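Local coordinates for protein clp gene regulator (ClgR) (Corynebacterium glutamicum, PDB 3F52) that activates transcription of the caseinolytic (Clp) protease genes, probably by binding DNA through a helix-turn-helix motif, at the interface of chains A and B. Sequence-based numbering; all coordinates share one arbitrary frame. Chains: chain A/B, clp gene regulator (ClgR).

Contact 1 and contact 2 are neighbouring patches of the surface where two ClgR copies meet in the deposited assembly, the centres of their C-alpha atoms about 15 Å apart. Contact 1 is mainly apolar and sets helix 84-95 of one chain against helix 84-92 of the other; contact 2 is polar and charged. Helices 25-40 and 70-80 enter both, and Ser70 works in each: B:Ser70 in contact 1, A:Ser70 in contact 2. Because the interface is two-fold symmetric, each patch recurs with the chains exchanged, so if this pairing is the one used in solution, greasy and ionic patches together could fix how the two helix-turn-helix units are held.

Contact 1: the interface of chains A and B. Residues chain A 22, 25, 91-92, 95-96; chain B 70, 73, 83-85, 88.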
loop_
_atom_site.group_PDB
_atom_site.type_symbol
_atom_site.label_atom_id
_atom_site.label_comp_id
_atom_site.label_asym_id
_atom_site.label_seq_id
_atom_site.Cartn_x
_atom_site.Cartn_y
_atom_site.Cartn_z
ATOM N N GLU A 22 0.981 13.453 7.401
ATOM C CA GLU A 22 1.251 12.000 7.265
ATOM C C GLU A 22 2.048 11.814 5.979
ATOM O O GLU A 22 1.703 12.419 4.962
ATOM C CB GLU A 22 -0.077 11.221 7.198
ATOM C CG GLU A 22 0.035 9.690 7.233
ATOM C CD GLU A 22 -1.187 8.990 7.885
ATOM O OE1 GLU A 22 -2.347 9.441 7.686
ATOM O OE2 GLU A 22 -0.981 7.978 8.609
ATOM N N LEU A 25 1.601 7.152 1.209
ATOM C CA LEU A 25 1.804 5.719 1.120
ATOM C C LEU A 25 3.049 5.343 0.306
ATOM O O LEU A 25 3.860 4.492 0.753
ATOM C CB LEU A 25 0.574 5.040 0.543
ATOM C CG LEU A 25 0.723 3.510 0.366
ATOM C CD1 LEU A 25 0.883 2.749 1.718
ATOM C CD2 LEU A 25 -0.468 3.010 -0.434
ATOM N N ALA A 91 6.307 0.033 6.796
ATOM C CA ALA A 91 5.779 1.236 6.156
ATOM C C ALA A 91 4.801 1.949 7.092
ATOM O O ALA A 91 4.901 3.164 7.275
ATOM C CB ALA A 91 5.097 0.882 4.804
ATOM N N ALA A 92 3.913 1.192 7.748
ATOM C CA ALA A 92 2.926 1.820 8.614
ATOM C C ALA A 92 3.605 2.458 9.829
ATOM O O ALA A 92 3.180 3.507 10.309
ATOM C CB ALA A 92 1.840 0.834 9.060
ATOM N N MET A 95 5.160 5.876 9.226
ATOM C CA MET A 95 4.165 6.920 8.951
ATOM C C MET A 95 3.543 7.532 10.182
ATOM O O MET A 95 3.033 8.653 10.127
ATOM C CB MET A 95 3.014 6.348 8.146
ATOM C CG MET A 95 3.399 5.927 6.792
ATOM S SD MET A 95 1.966 5.183 6.027
ATOM C CE MET A 95 1.273 6.614 5.214
ATOM N N ALA A 96 3.544 6.775 11.273
ATOM C CA ALA A 96 2.880 7.178 12.485
ATOM C C ALA A 96 3.178 8.644 12.779
ATOM O O ALA A 96 4.347 9.073 12.808
ATOM C CB ALA A 96 3.309 6.298 13.633
ATOM N N SER B 70 -1.508 7.545 -3.784
ATOM C CA SER B 70 -1.320 7.854 -2.363
ATOM C C SER B 70 -2.218 9.018 -1.920
ATOM O O SER B 70 -2.741 8.995 -0.813
ATOM C CB SER B 70 0.142 8.185 -2.059
ATOM O OG SER B 70 0.946 7.041 -2.318
ATOM N N LEU B 73 -5.851 7.852 -1.632
ATOM C CA LEU B 73 -5.978 7.071 -0.413
ATOM C C LEU B 73 -6.031 7.977 0.821
ATOM O O LEU B 73 -6.816 7.748 1.745
ATOM C CB LEU B 73 -4.836 6.049 -0.288
ATOM C CG LEU B 73 -4.829 5.227 1.007
ATOM C CD1 LEU B 73 -6.111 4.373 1.157
ATOM C CD2 LEU B 73 -3.582 4.341 1.025
ATOM N N SER B 83 -6.325 7.299 10.075
ATOM C CA SER B 83 -4.997 7.539 9.482
ATOM C C SER B 83 -4.698 6.489 8.421
ATOM O O SER B 83 -5.208 5.369 8.488
ATOM C CB SER B 83 -3.879 7.575 10.526
ATOM O OG SER B 83 -3.692 6.302 11.126
ATOM N N VAL B 84 -3.883 6.852 7.428
ATOM C CA VAL B 84 -3.444 5.870 6.425
ATOM C C VAL B 84 -2.625 4.753 7.133
ATOM O O VAL B 84 -2.723 3.587 6.776
ATOM C CB VAL B 84 -2.633 6.541 5.284
ATOM C CG1 VAL B 84 -2.068 5.491 4.331
ATOM C CG2 VAL B 84 -3.521 7.568 4.527
ATOM N N ALA B 85 -1.825 5.133 8.127
ATOM C CA ALA B 85 -1.016 4.180 8.892
ATOM C C ALA B 85 -1.896 3.080 9.488
ATOM O O ALA B 85 -1.565 1.906 9.398
ATOM C CB ALA B 85 -0.222 4.902 10.003
ATOM N N LEU B 88 -3.316 0.895 6.721
ATOM C CA LEU B 88 -2.234 0.039 6.203
ATOM C C LEU B 88 -1.882 -1.142 7.139
ATOM O O LEU B 88 -1.691 -2.279 6.689
ATOM C CB LEU B 88 -0.991 0.873 5.908
ATOM C CG LEU B 88 0.155 0.194 5.152
ATOM C CD1 LEU B 88 -0.327 -0.306 3.780
ATOM C CD2 LEU B 88 1.311 1.190 4.969
HETATM O O HOH W 1 -1.038 8.132 1.269
#
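Leucine methyls from both chains form the apolar centre of this helix-to-helix patch of the symmetric ClgR interface. In A:Leu25 a chi1 of 178° (CG anti to the backbone N) carries the branch toward chain B, where its two methyls meet different partners. A:Leu25 CD1 meets B:Leu88 CD2 at 3.6 Å, while A:Leu25 CD2 touches B:Leu73 CD2 at 3.7 Å, and the leucine crosses both neighbours obliquely. B:Leu88, with CG likewise anti to its backbone N, also turns CD2 toward the A:Ala91 methyl, CB, 3.8 Å away, and packs near A:Ala92; the small alanines would allow this close approach to the helix of chain A. A:Met95 is extended as far as its sulfur and then bends at chi3 (92°), carrying the terminal CE to CG1 of B:Val84 at 3.6 Å. Its shaft crosses B:Leu88 at about a right angle, and its CB lies against the methyl of B:Ala85.

Farther out, A:Glu22 reaches across with CG anti to its backbone N and brings its carboxylate over the first turn of helix 84-92 of chain B. The backbone N of B:Val84 donates to A:Glu22 OE1 at 3.0 Å, and that of B:Ala85 donates to A:Glu22 OE2 at 3.0 Å. Both bonds are fairly straight, but each N-H arrives from above the carboxylate plane. The glutamate thus caps the helix start from the partner chain, where the helix dipole would favour its negative charge. B:Ser83 CB packs beside the same carboxylate. At another edge, water 1 joins A:Leu25 N, 2.8 Å away, to the backbone O of B:Ser70, linking two helix starts.

In the fold, the patch brings the loop with A:Glu22, the start of helix 25-40 and the end of helix 84-95 of chain A onto helices 70-80 and 84-92 of chain B, so the C-terminal helices take part in the two-fold interface of the deposited assembly, which may be the pairing used in solution.

Contact 2: the interface of chains A and B. Residues chain A 69-71; chain B 24, 26, 67.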
loop_
_atom_site.group_PDB
_atom_site.type_symbol
_atom_site.label_atom_id
_atom_site.label_comp_id
_atom_site.label_asym_id
_atom_site.label_seq_id
_atom_site.Cartn_x
_atom_site.Cartn_y
_atom_site.Cartn_z
ATOM N N SER A 69 2.989 -0.204 -7.062
ATOM C CA SER A 69 1.799 -1.002 -7.377
ATOM C C SER A 69 1.806 -2.334 -6.603
ATOM O O SER A 69 2.865 -2.813 -6.199
ATOM C CB SER A 69 1.748 -1.268 -8.886
ATOM O OG SER A 69 2.556 -2.393 -9.258
ATOM N N SER A 70 0.633 -2.941 -6.423
ATOM C CA SER A 70 0.536 -4.231 -5.718
ATOM C C SER A 70 1.469 -5.256 -6.355
ATOM O O SER A 70 2.166 -5.990 -5.663
ATOM C CB SER A 70 -0.882 -4.769 -5.821
ATOM O OG SER A 70 -1.810 -3.919 -5.181
ATOM N N GLU A 71 1.436 -5.319 -7.687
ATOM C CA GLU A 71 2.217 -6.349 -8.410
ATOM C C GLU A 71 3.712 -6.076 -8.319
ATOM O O GLU A 71 4.484 -6.984 -8.105
ATOM C CB GLU A 71 1.750 -6.472 -9.867
ATOM C CG GLU A 71 0.342 -7.098 -10.003
ATOM C CD GLU A 71 -0.829 -6.080 -10.012
ATOM O OE1 GLU A 71 -0.612 -4.892 -9.680
ATOM O OE2 GLU A 71 -1.962 -6.503 -10.342
ATOM N N LEU B 24 -3.247 -9.516 -3.190
ATOM C CA LEU B 24 -2.539 -8.326 -3.652
ATOM C C LEU B 24 -2.730 -7.243 -2.624
ATOM O O LEU B 24 -3.784 -7.214 -1.947
ATOM C CB LEU B 24 -3.169 -7.854 -4.966
ATOM C CG LEU B 24 -2.936 -8.720 -6.192
ATOM C CD1 LEU B 24 -3.882 -8.267 -7.346
ATOM C CD2 LEU B 24 -1.475 -8.715 -6.623
ATOM N N ARG B 26 -3.686 -4.263 -3.074
ATOM C CA ARG B 26 -4.905 -3.500 -3.299
ATOM C C ARG B 26 -6.131 -4.207 -2.730
ATOM O O ARG B 26 -7.050 -3.536 -2.297
ATOM C CB ARG B 26 -5.103 -3.122 -4.781
ATOM C CG ARG B 26 -5.120 -4.305 -5.751
ATOM C CD ARG B 26 -5.719 -3.813 -7.090
ATOM N NE ARG B 26 -5.761 -4.842 -8.126
ATOM C CZ ARG B 26 -4.740 -5.170 -8.917
ATOM N NH1 ARG B 26 -4.905 -6.131 -9.815
ATOM N NH2 ARG B 26 -3.533 -4.591 -8.755
ATOM N N GLU B 67 -6.011 0.267 -8.367
ATOM C CA GLU B 67 -4.792 0.771 -7.763
ATOM C C GLU B 67 -4.982 2.273 -7.486
ATOM O O GLU B 67 -5.176 3.047 -8.435
ATOM C CB GLU B 67 -3.626 0.558 -8.724
ATOM C CG GLU B 67 -3.132 -0.888 -8.840
ATOM C CD GLU B 67 -2.418 -1.361 -7.571
ATOM O OE1 GLU B 67 -1.564 -0.622 -6.996
ATOM O OE2 GLU B 67 -2.736 -2.475 -7.135
#
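The tight part of this polar, partly ionic patch is built around A:Ser70, whose hydroxyl is gripped from two directions. With OG anti to the carbonyl carbon and beside its own backbone N (chi1 -63°), A:Ser70 OG donates to B:Glu67 OE2 at 2.6 Å, using the syn lone pair of that carboxylate oxygen. A:Ser70 OG also accepts from the backbone B:Arg26 N at 2.8 Å, which fixes its rotation. The backbone N of A:Ser70 donates to B:Glu67 OE1 at 3.2 Å, approaching from above the carboxylate plane. B:Glu67, bent at chi2 (-70°), therefore caps the start of helix 70-80 in the partner, and the helix dipole may steady its charge. B:Arg26 NH2 forms a fairly straight salt bridge within chain B to B:Glu67 OE2 at 2.8 Å, nearly in the guanidinium plane. That oxygen, accepting from both A:Ser70 OG and B:Arg26 NH2, ties the serine cluster to the arginine. A:Ser70 CB leans on CB of B:Leu24, 3.9 Å away, adding an apolar contact at one flank.

The looser side is the arginine's reach to A:Glu71. B:Arg26 leaves its backbone in the crowded position, CG between N and the carbonyl carbon (chi1 57°), then runs extended to NE. End-on, B:Arg26 NH2 and B:Arg26 NH1 both hold A:Glu71 OE2, at 2.9 Å and 3.0 Å respectively. The carboxylate and guanidinium planes are well twisted from each other, and these bonds are more bent than the one to B:Glu67. B:Leu24 CD1 covers one guanidinium face toward its rim. With the two carboxylates near each other, the arginine presumably offsets their like charges.

Chain A contributes the segment leading into helix 70-80 and that helix's first turn. The patch thus joins one copy's helix N-terminus to B:Leu24, the start of helix 25-40 and the loop between helices 55-62 and 70-80, with B:Glu67, of the other.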